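Local coordinates for protein 2,3-dihydroxybenzoate-AMP ligase (Mycobacterium smegmatis, PDB 5KEI) that belongs to the AMP-binding (ANL) enzyme superfamily, combining a large N-terminal domain with a smaller C-terminal one, at residues T235-L240 against L360-I365; N374-P379 against Y449-G454; D384-V389 against V438-D443. All coordinates share one frame; numbering follows the deposited sequence.

Overall arrangement
The three contacts lead from a helix to a nine-stranded mixed sheet and on to a four-stranded antiparallel sheet. Contact 1 sets helix 227-240 against strand 360-362; the strand next to 360-362 in the large sheet, 378-379, belongs to contact 2, whose centre is about 14 Å away. Contact 2 joins the loop leading into that strand to 450-455 of the small sheet, and contact 3, centred about 9 Å from contact 2, packs 385-389 against 432-440 within it. Along the chain contact 1 closes before contact 2 opens, and contact 3 is nested inside contact 2. The sheets are thus joined through loop 375-377; R364 links contacts 1 and 2, and E451 pairs with R439 between contacts 2 and 3.

Contact 1 (T235-L240 against L360-I365); sequences TASAEL and LNYTRI
L240 carries most of this contact, its two methyl branches meeting different groups. CD1 lies over one face of the R364 guanidinium, offset toward the rim and 3.3 Å from R364 NE, while CD2 packs at 3.8 Å against Y362 CB. CG anti to the backbone N (chi1 -180°) carries the two methyls toward strand 360-362 and the loop after it. One turn back along the helix, S237 OG accepts from Y362 OH at 2.9 Å and bonds to N233 O, so this buried hydroxyl has a partner on either side of the interface. A water bridges the backbones, donating to L240 O at 2.7 Å and accepting from I365 N. The second shell is the set of carbonyls that hold R364: Y362 O lies in the guanidinium plane, at its edge, 2.9 Å from R364 NH1 in a bent bond (N-H...O 135°), R364 NH1 also reaches R378 O, and R364 NH2 reaches P379 O. The axes of helix 235-240 and strand 360-362 run 11.1 Å apart and only 5° from parallel, a helix laid along a sheet. Strand 349-354 adjoins, with L240 and I365 touching Q350, and helix 265-271 flanks A238.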
ATOM      1  N   THR A 235       3.305  -3.509 -15.332  1.00 28.46           N
ATOM      2  CA  THR A 235       3.570  -3.466 -16.782  1.00 25.77           C
ATOM      3  C   THR A 235       3.438  -2.045 -17.321  1.00 27.21           C
ATOM      4  O   THR A 235       4.361  -1.505 -17.954  1.00 28.64           O
ATOM      5  CB  THR A 235       2.602  -4.369 -17.536  1.00 24.40           C
ATOM      6  OG1 THR A 235       2.627  -5.676 -16.941  1.00 26.90           O
ATOM      7  CG2 THR A 235       2.943  -4.413 -19.030  1.00 22.37           C
ATOM      8  N   ALA A 236       2.276  -1.450 -17.075  1.00 23.74           N
ATOM      9  CA  ALA A 236       2.012  -0.087 -17.500  1.00 28.36           C
ATOM     10  C   ALA A 236       3.020   0.898 -16.897  1.00 24.37           C
ATOM     11  O   ALA A 236       3.432   1.830 -17.566  1.00 29.36           O
ATOM     12  CB  ALA A 236       0.591   0.315 -17.136  1.00 26.60           C
ATOM     13  N   SER A 237       3.425   0.685 -15.647  1.00 27.25           N
ATOM     14  CA  SER A 237       4.391   1.587 -14.994  1.00 27.77           C
ATOM     15  C   SER A 237       5.761   1.460 -15.604  1.00 26.67           C
ATOM     16  O   SER A 237       6.481   2.455 -15.741  1.00 30.76           O
ATOM     17  CB  SER A 237       4.511   1.310 -13.486  1.00 24.71           C
ATOM     18  OG  SER A 237       3.285   1.508 -12.845  1.00 26.71           O
ATOM     19  N   ALA A 238       6.145   0.221 -15.909  1.00 26.01           N
ATOM     20  CA  ALA A 238       7.439  -0.056 -16.536  1.00 28.79           C
ATOM     21  C   ALA A 238       7.456   0.467 -17.980  1.00 30.85           C
ATOM     22  O   ALA A 238       8.478   0.945 -18.462  1.00 30.94           O
ATOM     23  CB  ALA A 238       7.758  -1.561 -16.489  1.00 23.01           C
ATOM     24  N   GLU A 239       6.318   0.395 -18.660  1.00 28.63           N
ATOM     25  CA  GLU A 239       6.218   1.004 -19.970  1.00 31.66           C
ATOM     26  C   GLU A 239       6.350   2.532 -19.899  1.00 33.86           C
ATOM     27  O   GLU A 239       7.014   3.145 -20.731  1.00 33.09           O
ATOM     28  CB  GLU A 239       4.899   0.642 -20.638  1.00 33.07           C
ATOM     29  CG  GLU A 239       4.847   1.112 -22.082  1.00 40.88           C
ATOM     30  CD  GLU A 239       3.434   1.298 -22.606  1.00 52.91           C
ATOM     31  OE1 GLU A 239       2.495   0.632 -22.101  1.00 58.41           O
ATOM     32  OE2 GLU A 239       3.268   2.129 -23.527  1.00 59.77           O
ATOM     33  N   LEU A 240       5.710   3.140 -18.908  1.00 31.64           N
ATOM     34  CA  LEU A 240       5.715   4.589 -18.785  1.00 27.84           C
ATOM     35  C   LEU A 240       7.122   5.068 -18.459  1.00 32.05           C
ATOM     36  O   LEU A 240       7.580   6.098 -18.971  1.00 30.21           O
ATOM     37  CB  LEU A 240       4.713   5.044 -17.718  1.00 31.00           C
ATOM     38  CG  LEU A 240       4.538   6.540 -17.408  1.00 30.41           C
ATOM     39  CD1 LEU A 240       3.132   6.790 -16.888  1.00 28.53           C
ATOM     40  CD2 LEU A 240       5.569   7.035 -16.388  1.00 25.31           C
ATOM     41  N   LEU A 360      -2.078   5.822  -9.374  1.00 30.99           N
ATOM     42  CA  LEU A 360      -0.709   6.290  -9.493  1.00 27.19           C
ATOM     43  C   LEU A 360      -0.643   7.523 -10.401  1.00 32.11           C
ATOM     44  O   LEU A 360      -1.203   7.529 -11.505  1.00 28.28           O
ATOM     45  CB  LEU A 360       0.199   5.181 -10.024  1.00 25.67           C
ATOM     46  CG  LEU A 360       0.371   3.935  -9.150  1.00 30.07           C
ATOM     47  CD1 LEU A 360       1.041   2.803  -9.929  1.00 24.31           C
ATOM     48  CD2 LEU A 360       1.184   4.280  -7.941  1.00 28.55           C
ATOM     49  N   ASN A 361       0.028   8.566  -9.912  1.00 27.71           N
ATOM     50  CA  ASN A 361       0.308   9.761 -10.709  1.00 27.59           C
ATOM     51  C   ASN A 361       1.803   9.880 -10.910  1.00 27.30           C
ATOM     52  O   ASN A 361       2.566   9.878  -9.937  1.00 28.41           O
ATOM     53  CB  ASN A 361      -0.238  11.030 -10.038  1.00 24.27           C
ATOM     54  CG  ASN A 361      -1.721  10.974  -9.837  1.00 27.55           C
ATOM     55  OD1 ASN A 361      -2.486  11.202 -10.771  1.00 28.99           O
ATOM     56  ND2 ASN A 361      -2.149  10.653  -8.613  1.00 27.41           N
ATOM     57  N   TYR A 362       2.214   9.940 -12.174  1.00 27.01           N
ATOM     58  CA  TYR A 362       3.621  10.077 -12.545  1.00 26.48           C
ATOM     59  C   TYR A 362       3.817  11.296 -13.415  1.00 28.62           C
ATOM     60  O   TYR A 362       2.939  11.637 -14.211  1.00 28.41           O
ATOM     61  CB  TYR A 362       4.136   8.895 -13.365  1.00 26.07           C
ATOM     62  CG  TYR A 362       4.126   7.529 -12.752  1.00 29.47           C
ATOM     63  CD1 TYR A 362       5.240   7.036 -12.084  1.00 27.77           C
ATOM     64  CD2 TYR A 362       3.042   6.693 -12.918  1.00 24.87           C
ATOM     65  CE1 TYR A 362       5.241   5.764 -11.557  1.00 27.42           C
ATOM     66  CE2 TYR A 362       3.034   5.437 -12.383  1.00 26.80           C
ATOM     67  CZ  TYR A 362       4.138   4.974 -11.717  1.00 23.17           C
ATOM     68  OH  TYR A 362       4.123   3.703 -11.211  1.00 25.31           O
ATOM     69  N   THR A 363       4.983  11.914 -13.308  1.00 25.84           N
ATOM     70  CA  THR A 363       5.456  12.765 -14.382  1.00 26.79           C
ATOM     71  C   THR A 363       5.977  11.830 -15.478  1.00 29.71           C
ATOM     72  O   THR A 363       6.437  10.720 -15.198  1.00 28.39           O
ATOM     73  CB  THR A 363       6.545  13.748 -13.910  1.00 28.18           C
ATOM     74  OG1 THR A 363       7.515  13.062 -13.097  1.00 23.83           O
ATOM     75  CG2 THR A 363       5.924  14.863 -13.108  1.00 25.04           C
ATOM     76  N   ARG A 364       5.873  12.251 -16.728  1.00 31.06           N
ATOM     77  CA  ARG A 364       6.342  11.406 -17.826  1.00 30.13           C
ATOM     78  C   ARG A 364       7.833  11.666 -18.103  1.00 30.41           C
ATOM     79  O   ARG A 364       8.399  12.684 -17.672  1.00 29.95           O
ATOM     80  CB  ARG A 364       5.489  11.631 -19.076  1.00 28.44           C
ATOM     81  CG  ARG A 364       3.960  11.457 -18.867  1.00 31.79           C
ATOM     82  CD  ARG A 364       3.618  10.278 -17.952  1.00 36.11           C
ATOM     83  NE  ARG A 364       2.328   9.638 -18.238  1.00 29.45           N
ATOM     84  CZ  ARG A 364       1.262   9.689 -17.445  1.00 32.09           C
ATOM     85  NH1 ARG A 364       1.309  10.364 -16.306  1.00 30.57           N
ATOM     86  NH2 ARG A 364       0.144   9.057 -17.790  1.00 36.65           N
ATOM     87  N   ILE A 365       8.477  10.732 -18.794  1.00 30.64           N
ATOM     88  CA  ILE A 365       9.937  10.739 -18.919  1.00 32.62           C
ATOM     89  C   ILE A 365      10.492  11.957 -19.673  1.00 41.93           C
ATOM     90  O   ILE A 365      11.507  12.540 -19.267  1.00 49.71           O
ATOM     91  CB  ILE A 365      10.439   9.456 -19.600  1.00 40.38           C
ATOM     92  CG1 ILE A 365      10.193   8.256 -18.690  1.00 34.39           C
ATOM     93  CG2 ILE A 365      11.926   9.558 -19.915  1.00 38.82           C
ATOM     94  CD1 ILE A 365      10.781   8.403 -17.334  1.00 27.00           C
TER
HETATM   95  O   HOH W   1       6.992   8.628 -19.622  1.00 28.02           O

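Contact 2 (N374-P379 against Y449-G454); sequences NTQGRP and YLEVTG
Y449 opens the second segment with its ring under the R378 side chain. R378 CD sits over one ring face, 4.0 Å from the centroid in a CH-pi contact, and the extended arginine chain runs on so that R378 NE makes a weak bond of 3.2 Å to Y449 OH; the guanidinium and ring planes stand 85° apart. A water joins R378 NH2 to the same hydroxyl. At the other end of the tyrosine, Y449 CB meets T375 CG2 at 3.6 Å, while T375 OG1 bonds to V371 O in the preceding helix. L450 then uses both backbone groups: L450 N donates to G377 O at 3.0 Å, nearly along the C=O axis, and L450 O receives Q376 N at 2.9 Å, the donor lying above the carbonyl plane. This pairing ties the loop 375-377, between helix 369-374 and the edge strand 378-379 of the large sheet, to 450-455, the outer strand of the four-stranded antiparallel sheet. E451 passes the glutamine with E451 CG 3.6 Å from Q376 OE1, its carboxylate engaged by R439. Next, V452 N donates at 2.9 Å to Q376 OE1 in the carbonyl plane (N-H...O 164°); the bend at chi2 (63°) lets OE1 stand in for a backbone carbonyl and take the next N-H along strand 450-455. T453 and G454 both face R437, forming a classic beta bulge.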
ATOM      1  N   ASN A 374       7.528  21.073 -10.157  1.00 29.80           N
ATOM      2  CA  ASN A 374       6.396  21.713  -9.492  1.00 30.19           C
ATOM      3  C   ASN A 374       5.095  20.926  -9.499  1.00 31.66           C
ATOM      4  O   ASN A 374       4.064  21.453  -9.069  1.00 26.32           O
ATOM      5  CB  ASN A 374       6.127  23.084 -10.111  1.00 30.67           C
ATOM      6  CG  ASN A 374       7.300  24.015  -9.971  1.00 31.12           C
ATOM      7  OD1 ASN A 374       7.423  24.723  -8.978  1.00 34.33           O
ATOM      8  ND2 ASN A 374       8.173  24.021 -10.968  1.00 28.92           N
ATOM      9  N   THR A 375       5.123  19.695 -10.014  1.00 30.24           N
ATOM     10  CA  THR A 375       3.910  18.868 -10.044  1.00 31.04           C
ATOM     11  C   THR A 375       4.152  17.502  -9.409  1.00 28.07           C
ATOM     12  O   THR A 375       5.291  17.069  -9.267  1.00 28.70           O
ATOM     13  CB  THR A 375       3.359  18.659 -11.502  1.00 32.08           C
ATOM     14  OG1 THR A 375       4.168  17.713 -12.219  1.00 31.04           O
ATOM     15  CG2 THR A 375       3.316  19.977 -12.264  1.00 32.21           C
ATOM     16  N   GLN A 376       3.076  16.820  -9.034  1.00 28.14           N
ATOM     17  CA  GLN A 376       3.192  15.428  -8.620  1.00 30.71           C
ATOM     18  C   GLN A 376       2.577  14.498  -9.687  1.00 30.96           C
ATOM     19  O   GLN A 376       1.955  13.489  -9.350  1.00 27.00           O
ATOM     20  CB  GLN A 376       2.528  15.201  -7.252  1.00 30.66           C
ATOM     21  CG  GLN A 376       3.279  15.792  -6.060  1.00 27.31           C
ATOM     22  CD  GLN A 376       3.402  17.307  -6.105  1.00 31.68           C
ATOM     23  OE1 GLN A 376       2.407  18.038  -5.951  1.00 30.04           O
ATOM     24  NE2 GLN A 376       4.638  17.795  -6.308  1.00 26.79           N
ATOM     25  N   GLY A 377       2.752  14.849 -10.965  1.00 28.04           N
ATOM     26  CA  GLY A 377       2.384  13.969 -12.070  1.00 28.97           C
ATOM     27  C   GLY A 377       0.926  13.956 -12.506  1.00 30.67           C
ATOM     28  O   GLY A 377       0.165  14.870 -12.187  1.00 36.93           O
ATOM     29  N   ARG A 378       0.535  12.937 -13.267  1.00 25.54           N
ATOM     30  CA  ARG A 378      -0.857  12.781 -13.683  1.00 27.97           C
ATOM     31  C   ARG A 378      -1.097  11.274 -13.837  1.00 25.59           C
ATOM     32  O   ARG A 378      -0.117  10.514 -13.862  1.00 24.24           O
ATOM     33  CB  ARG A 378      -1.162  13.589 -14.982  1.00 29.11           C
ATOM     34  CG  ARG A 378      -0.388  13.169 -16.226  1.00 29.09           C
ATOM     35  CD  ARG A 378      -0.677  14.054 -17.455  1.00 32.84           C
ATOM     36  NE  ARG A 378       0.282  13.740 -18.512  1.00 32.12           N
ATOM     37  CZ  ARG A 378       0.103  12.791 -19.424  1.00 28.41           C
ATOM     38  NH1 ARG A 378      -1.014  12.090 -19.430  1.00 32.89           N
ATOM     39  NH2 ARG A 378       1.037  12.536 -20.330  1.00 31.20           N
ATOM     40  N   PRO A 379      -2.382  10.835 -13.898  1.00 24.83           N
ATOM     41  CA  PRO A 379      -2.707   9.400 -13.803  1.00 29.62           C
ATOM     42  C   PRO A 379      -2.050   8.483 -14.840  1.00 26.91           C
ATOM     43  O   PRO A 379      -1.824   8.840 -15.995  1.00 29.86           O
ATOM     44  CB  PRO A 379      -4.235   9.377 -13.966  1.00 29.67           C
ATOM     45  CG  PRO A 379      -4.668  10.693 -13.441  1.00 24.79           C
ATOM     46  CD  PRO A 379      -3.609  11.659 -13.867  1.00 25.61           C
ATOM     47  N   TYR A 449      -1.731  18.564 -14.868  1.00 34.61           N
ATOM     48  CA  TYR A 449      -0.991  17.928 -13.792  1.00 33.84           C
ATOM     49  C   TYR A 449      -1.585  18.241 -12.419  1.00 35.27           C
ATOM     50  O   TYR A 449      -2.300  19.230 -12.232  1.00 35.80           O
ATOM     51  CB  TYR A 449       0.490  18.321 -13.874  1.00 32.01           C
ATOM     52  CG  TYR A 449       1.180  17.589 -15.010  1.00 32.93           C
ATOM     53  CD1 TYR A 449       1.866  16.401 -14.779  1.00 27.27           C
ATOM     54  CD2 TYR A 449       1.098  18.061 -16.327  1.00 34.90           C
ATOM     55  CE1 TYR A 449       2.477  15.699 -15.825  1.00 32.01           C
ATOM     56  CE2 TYR A 449       1.698  17.368 -17.384  1.00 33.43           C
ATOM     57  CZ  TYR A 449       2.385  16.178 -17.127  1.00 37.70           C
ATOM     58  OH  TYR A 449       2.993  15.479 -18.161  1.00 32.54           O
ATOM     59  N   LEU A 450      -1.294  17.352 -11.478  1.00 33.51           N
ATOM     60  CA  LEU A 450      -1.751  17.467 -10.106  1.00 35.51           C
ATOM     61  C   LEU A 450      -0.751  18.185  -9.207  1.00 33.56           C
ATOM     62  O   LEU A 450       0.457  18.078  -9.408  1.00 32.54           O
ATOM     63  CB  LEU A 450      -2.018  16.076  -9.534  1.00 33.60           C
ATOM     64  CG  LEU A 450      -3.284  15.382 -10.006  1.00 38.12           C
ATOM     65  CD1 LEU A 450      -3.457  14.058  -9.262  1.00 36.64           C
ATOM     66  CD2 LEU A 450      -4.471  16.300  -9.788  1.00 36.33           C
ATOM     67  N   GLU A 451      -1.256  18.901  -8.205  1.00 33.48           N
ATOM     68  CA  GLU A 451      -0.418  19.305  -7.075  1.00 36.87           C
ATOM     69  C   GLU A 451      -1.056  18.924  -5.744  1.00 39.22           C
ATOM     70  O   GLU A 451      -2.223  19.234  -5.503  1.00 40.48           O
ATOM     71  CB  GLU A 451      -0.145  20.798  -7.078  1.00 40.74           C
ATOM     72  CG  GLU A 451       0.643  21.220  -5.848  1.00 45.86           C
ATOM     73  CD  GLU A 451       0.927  22.705  -5.797  1.00 44.18           C
ATOM     74  OE1 GLU A 451       0.087  23.489  -6.290  1.00 46.83           O
ATOM     75  OE2 GLU A 451       1.996  23.081  -5.272  1.00 47.56           O
ATOM     76  N   VAL A 452      -0.288  18.249  -4.889  1.00 36.50           N
ATOM     77  CA  VAL A 452      -0.760  17.833  -3.569  1.00 35.39           C
ATOM     78  C   VAL A 452      -0.496  18.950  -2.572  1.00 40.98           C
ATOM     79  O   VAL A 452       0.648  19.391  -2.417  1.00 41.22           O
ATOM     80  CB  VAL A 452      -0.062  16.536  -3.075  1.00 33.47           C
ATOM     81  CG1 VAL A 452      -0.487  16.224  -1.671  1.00 28.63           C
ATOM     82  CG2 VAL A 452      -0.364  15.348  -4.001  1.00 32.64           C
ATOM     83  N   THR A 453      -1.548  19.414  -1.905  1.00 40.46           N
ATOM     84  CA  THR A 453      -1.438  20.597  -1.062  1.00 40.87           C
ATOM     85  C   THR A 453      -1.557  20.221   0.410  1.00 40.24           C
ATOM     86  O   THR A 453      -1.233  21.015   1.291  1.00 43.39           O
ATOM     87  CB  THR A 453      -2.500  21.638  -1.427  1.00 44.78           C
ATOM     88  OG1 THR A 453      -3.801  21.094  -1.188  1.00 45.73           O
ATOM     89  CG2 THR A 453      -2.385  22.021  -2.902  1.00 37.57           C
ATOM     90  N   GLY A 454      -2.004  18.998   0.666  1.00 37.90           N
ATOM     91  CA  GLY A 454      -2.032  18.463   2.013  1.00 36.96           C
ATOM     92  C   GLY A 454      -3.031  17.343   2.247  1.00 40.28           C
ATOM     93  O   GLY A 454      -3.396  16.594   1.333  1.00 36.38           O
TER
HETATM   94  O   HOH W   2       3.696  14.307 -20.804  1.00 32.37           O

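Contact 3 (D384-V389 against V438-D443); sequences DEIRIV and VRRFAD
The guanidinium of R440 is the flat group in this contact: I386 CD1 rests over one of its faces, 3.3 Å above the plane and shifted toward the rim on the NH1 side. I386 CG1 follows close behind, 3.4 Å from R440 NH1, so the arginine and isoleucine meet tip to tip, with the apolar branch against the flat of a charged group. Two torsions arrange this. R440 sends CG anti to the backbone N and then bends at chi3 (38°), turning its guanidinium toward I386 on strand 385-389, two strands away; I386 keeps CG1 in the crowded position between backbone N and carbonyl carbon (chi1 84°), which points the ethyl arm at it.

Two residues along, I388 supplies the buried part. Its CD1 packs on V438 CG2 at 3.7 Å, the two side chains crossing obliquely, and the same methyl sits 3.6 Å from R440 N and 3.9 Å from R440 CB. The other branch, I388 CG2, lies 3.6 Å from V438 O. These strands are not direct neighbours: 402-407 runs between them in the antiparallel sheet, pairing with 385-389 through E385, R387 and V389 and with V438 through G402. In a flat sheet strands two apart would run parallel, yet the axes here are 116° apart and pass within 8.1 Å. The sheet is therefore strongly coiled, closing its inner face over itself, consistent with the distorted barrel subdomain of ANL enzymes.

L404 and L450 extend the packing about I386, and V452 meets V438. E385 and R387 point away from this interior; R387 makes a cation-pi contact with F431 and touches V544.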
ATOM      1  N   ASP A 384      -8.159   5.836 -15.600  1.00 32.70           N
ATOM      2  CA  ASP A 384      -8.172   6.312 -14.219  1.00 32.74           C
ATOM      3  C   ASP A 384      -9.086   7.517 -14.157  1.00 33.19           C
ATOM      4  O   ASP A 384      -8.906   8.469 -14.918  1.00 38.00           O
ATOM      5  CB  ASP A 384      -6.779   6.696 -13.716  1.00 28.05           C
ATOM      6  CG  ASP A 384      -5.964   5.499 -13.256  1.00 32.73           C
ATOM      7  OD1 ASP A 384      -6.533   4.571 -12.630  1.00 30.41           O
ATOM      8  OD2 ASP A 384      -4.744   5.486 -13.536  1.00 33.53           O
ATOM      9  N   GLU A 385     -10.064   7.455 -13.260  1.00 32.84           N
ATOM     10  CA  GLU A 385     -11.055   8.505 -13.076  1.00 36.46           C
ATOM     11  C   GLU A 385     -10.792   9.287 -11.791  1.00 39.78           C
ATOM     12  O   GLU A 385     -10.879   8.730 -10.693  1.00 36.09           O
ATOM     13  CB  GLU A 385     -12.455   7.902 -13.022  1.00 36.06           C
ATOM     14  CG  GLU A 385     -12.714   6.813 -14.030  1.00 38.94           C
ATOM     15  CD  GLU A 385     -14.105   6.224 -13.880  1.00 47.60           C
ATOM     16  OE1 GLU A 385     -15.069   7.019 -13.869  1.00 49.72           O
ATOM     17  OE2 GLU A 385     -14.236   4.976 -13.756  1.00 50.57           O
ATOM     18  N   ILE A 386     -10.471  10.570 -11.903  1.00 37.40           N
ATOM     19  CA  ILE A 386     -10.288  11.321 -10.679  1.00 38.34           C
ATOM     20  C   ILE A 386     -11.357  12.391 -10.519  1.00 39.08           C
ATOM     21  O   ILE A 386     -11.750  13.066 -11.469  1.00 42.10           O
ATOM     22  CB  ILE A 386      -8.868  11.950 -10.581  1.00 39.63           C
ATOM     23  CG1 ILE A 386      -8.761  13.285 -11.317  1.00 43.15           C
ATOM     24  CG2 ILE A 386      -7.803  10.951 -11.037  1.00 42.38           C
ATOM     25  CD1 ILE A 386      -7.411  13.995 -11.115  1.00 34.82           C
ATOM     26  N   ARG A 387     -11.851  12.497  -9.294  1.00 34.97           N
ATOM     27  CA  ARG A 387     -12.721  13.586  -8.907  1.00 41.06           C
ATOM     28  C   ARG A 387     -12.028  14.410  -7.823  1.00 41.47           C
ATOM     29  O   ARG A 387     -11.438  13.864  -6.896  1.00 40.35           O
ATOM     30  CB  ARG A 387     -14.068  13.053  -8.418  1.00 39.83           C
ATOM     31  CG  ARG A 387     -14.874  12.338  -9.489  1.00 42.57           C
ATOM     32  CD  ARG A 387     -16.022  11.538  -8.872  1.00 50.71           C
ATOM     33  NE  ARG A 387     -16.981  12.396  -8.174  1.00 55.23           N
ATOM     34  CZ  ARG A 387     -17.990  11.944  -7.437  1.00 54.48           C
ATOM     35  NH1 ARG A 387     -18.172  10.634  -7.295  1.00 51.62           N
ATOM     36  NH2 ARG A 387     -18.808  12.803  -6.836  1.00 56.52           N
ATOM     37  N   ILE A 388     -12.063  15.725  -7.974  1.00 37.71           N
ATOM     38  CA  ILE A 388     -11.590  16.623  -6.945  1.00 39.46           C
ATOM     39  C   ILE A 388     -12.820  17.354  -6.402  1.00 44.75           C
ATOM     40  O   ILE A 388     -13.448  18.148  -7.114  1.00 44.50           O
ATOM     41  CB  ILE A 388     -10.536  17.602  -7.489  1.00 39.41           C
ATOM     42  CG1 ILE A 388      -9.392  16.820  -8.149  1.00 40.63           C
ATOM     43  CG2 ILE A 388     -10.008  18.476  -6.371  1.00 39.46           C
ATOM     44  CD1 ILE A 388      -8.219  17.672  -8.598  1.00 31.73           C
ATOM     45  N   VAL A 389     -13.191  17.055  -5.157  1.00 41.60           N
ATOM     46  CA  VAL A 389     -14.481  17.519  -4.636  1.00 46.20           C
ATOM     47  C   VAL A 389     -14.360  18.430  -3.416  1.00 44.40           C
ATOM     48  O   VAL A 389     -13.332  18.463  -2.745  1.00 42.86           O
ATOM     49  CB  VAL A 389     -15.418  16.323  -4.264  1.00 42.16           C
ATOM     50  CG1 VAL A 389     -15.567  15.375  -5.439  1.00 41.29           C
ATOM     51  CG2 VAL A 389     -14.909  15.586  -3.038  1.00 39.16           C
ATOM     52  N   VAL A 438      -5.787  18.115  -3.091  1.00 32.48           N
ATOM     53  CA  VAL A 438      -5.026  18.320  -4.329  1.00 34.62           C
ATOM     54  C   VAL A 438      -5.692  19.361  -5.229  1.00 31.59           C
ATOM     55  O   VAL A 438      -6.858  19.698  -5.060  1.00 35.67           O
ATOM     56  CB  VAL A 438      -4.874  16.995  -5.160  1.00 36.97           C
ATOM     57  CG1 VAL A 438      -4.285  15.849  -4.323  1.00 33.38           C
ATOM     58  CG2 VAL A 438      -6.220  16.565  -5.744  1.00 34.97           C
ATOM     59  N   ARG A 439      -4.950  19.863  -6.199  1.00 33.90           N
ATOM     60  CA  ARG A 439      -5.563  20.622  -7.279  1.00 36.27           C
ATOM     61  C   ARG A 439      -4.959  20.139  -8.578  1.00 36.15           C
ATOM     62  O   ARG A 439      -3.805  19.704  -8.602  1.00 39.06           O
ATOM     63  CB  ARG A 439      -5.367  22.129  -7.100  1.00 35.37           C
ATOM     64  CG  ARG A 439      -3.940  22.574  -7.073  1.00 36.56           C
ATOM     65  CD  ARG A 439      -3.844  24.013  -6.638  1.00 46.87           C
ATOM     66  NE  ARG A 439      -2.468  24.488  -6.679  1.00 52.56           N
ATOM     67  CZ  ARG A 439      -2.120  25.770  -6.618  1.00 66.31           C
ATOM     68  NH1 ARG A 439      -3.059  26.704  -6.502  1.00 73.37           N
ATOM     69  NH2 ARG A 439      -0.838  26.123  -6.673  1.00 54.55           N
ATOM     70  N   ARG A 440      -5.765  20.153  -9.635  1.00 37.05           N
ATOM     71  CA  ARG A 440      -5.295  19.868 -10.985  1.00 33.78           C
ATOM     72  C   ARG A 440      -5.277  21.181 -11.736  1.00 41.33           C
ATOM     73  O   ARG A 440      -6.320  21.817 -11.903  1.00 43.52           O
ATOM     74  CB  ARG A 440      -6.191  18.860 -11.686  1.00 38.75           C
ATOM     75  CG  ARG A 440      -5.852  18.662 -13.167  1.00 47.72           C
ATOM     76  CD  ARG A 440      -6.640  17.497 -13.771  1.00 46.63           C
ATOM     77  NE  ARG A 440      -8.005  17.457 -13.248  1.00 59.32           N
ATOM     78  CZ  ARG A 440      -8.823  16.414 -13.357  1.00 61.84           C
ATOM     79  NH1 ARG A 440      -8.418  15.312 -13.984  1.00 63.80           N
ATOM     80  NH2 ARG A 440     -10.046  16.470 -12.834  1.00 56.46           N
ATOM     81  N   PHE A 441      -4.093  21.612 -12.156  1.00 41.63           N
ATOM     82  CA  PHE A 441      -3.968  22.870 -12.888  1.00 42.80           C
ATOM     83  C   PHE A 441      -4.793  22.819 -14.179  1.00 45.41           C
ATOM     84  O   PHE A 441      -4.727  21.839 -14.937  1.00 45.51           O
ATOM     85  CB  PHE A 441      -2.500  23.172 -13.201  1.00 42.42           C
ATOM     86  CG  PHE A 441      -1.628  23.293 -11.981  1.00 39.76           C
ATOM     87  CD1 PHE A 441      -1.582  24.477 -11.262  1.00 36.61           C
ATOM     88  CD2 PHE A 441      -0.840  22.230 -11.565  1.00 38.16           C
ATOM     89  CE1 PHE A 441      -0.776  24.597 -10.134  1.00 40.60           C
ATOM     90  CE2 PHE A 441      -0.033  22.340 -10.440  1.00 39.88           C
ATOM     91  CZ  PHE A 441       0.001  23.522  -9.722  1.00 39.65           C
ATOM     92  N   ALA A 442      -5.580  23.866 -14.422  1.00 49.50           N
ATOM     93  CA  ALA A 442      -6.455  23.903 -15.600  1.00 53.34           C
ATOM     94  C   ALA A 442      -5.847  24.716 -16.748  1.00 46.98           C
ATOM     95  O   ALA A 442      -6.314  24.642 -17.875  1.00 49.37           O
ATOM     96  CB  ALA A 442      -7.828  24.465 -15.224  1.00 46.53           C
ATOM     97  N   ASP A 443      -4.797  25.474 -16.448  1.00 52.41           N
ATOM     98  CA  ASP A 443      -4.215  26.426 -17.391  1.00 53.93           C
ATOM     99  C   ASP A 443      -2.698  26.545 -17.129  1.00 53.13           C
ATOM    100  O   ASP A 443      -2.206  26.083 -16.100  1.00 48.97           O
ATOM    101  CB  ASP A 443      -4.928  27.784 -17.251  1.00 58.45           C
ATOM    102  CG  ASP A 443      -4.427  28.834 -18.235  1.00 77.90           C
ATOM    103  OD1 ASP A 443      -3.762  28.470 -19.237  1.00 74.34           O
ATOM    104  OD2 ASP A 443      -4.700  30.036 -17.998  1.00 85.62           O
TER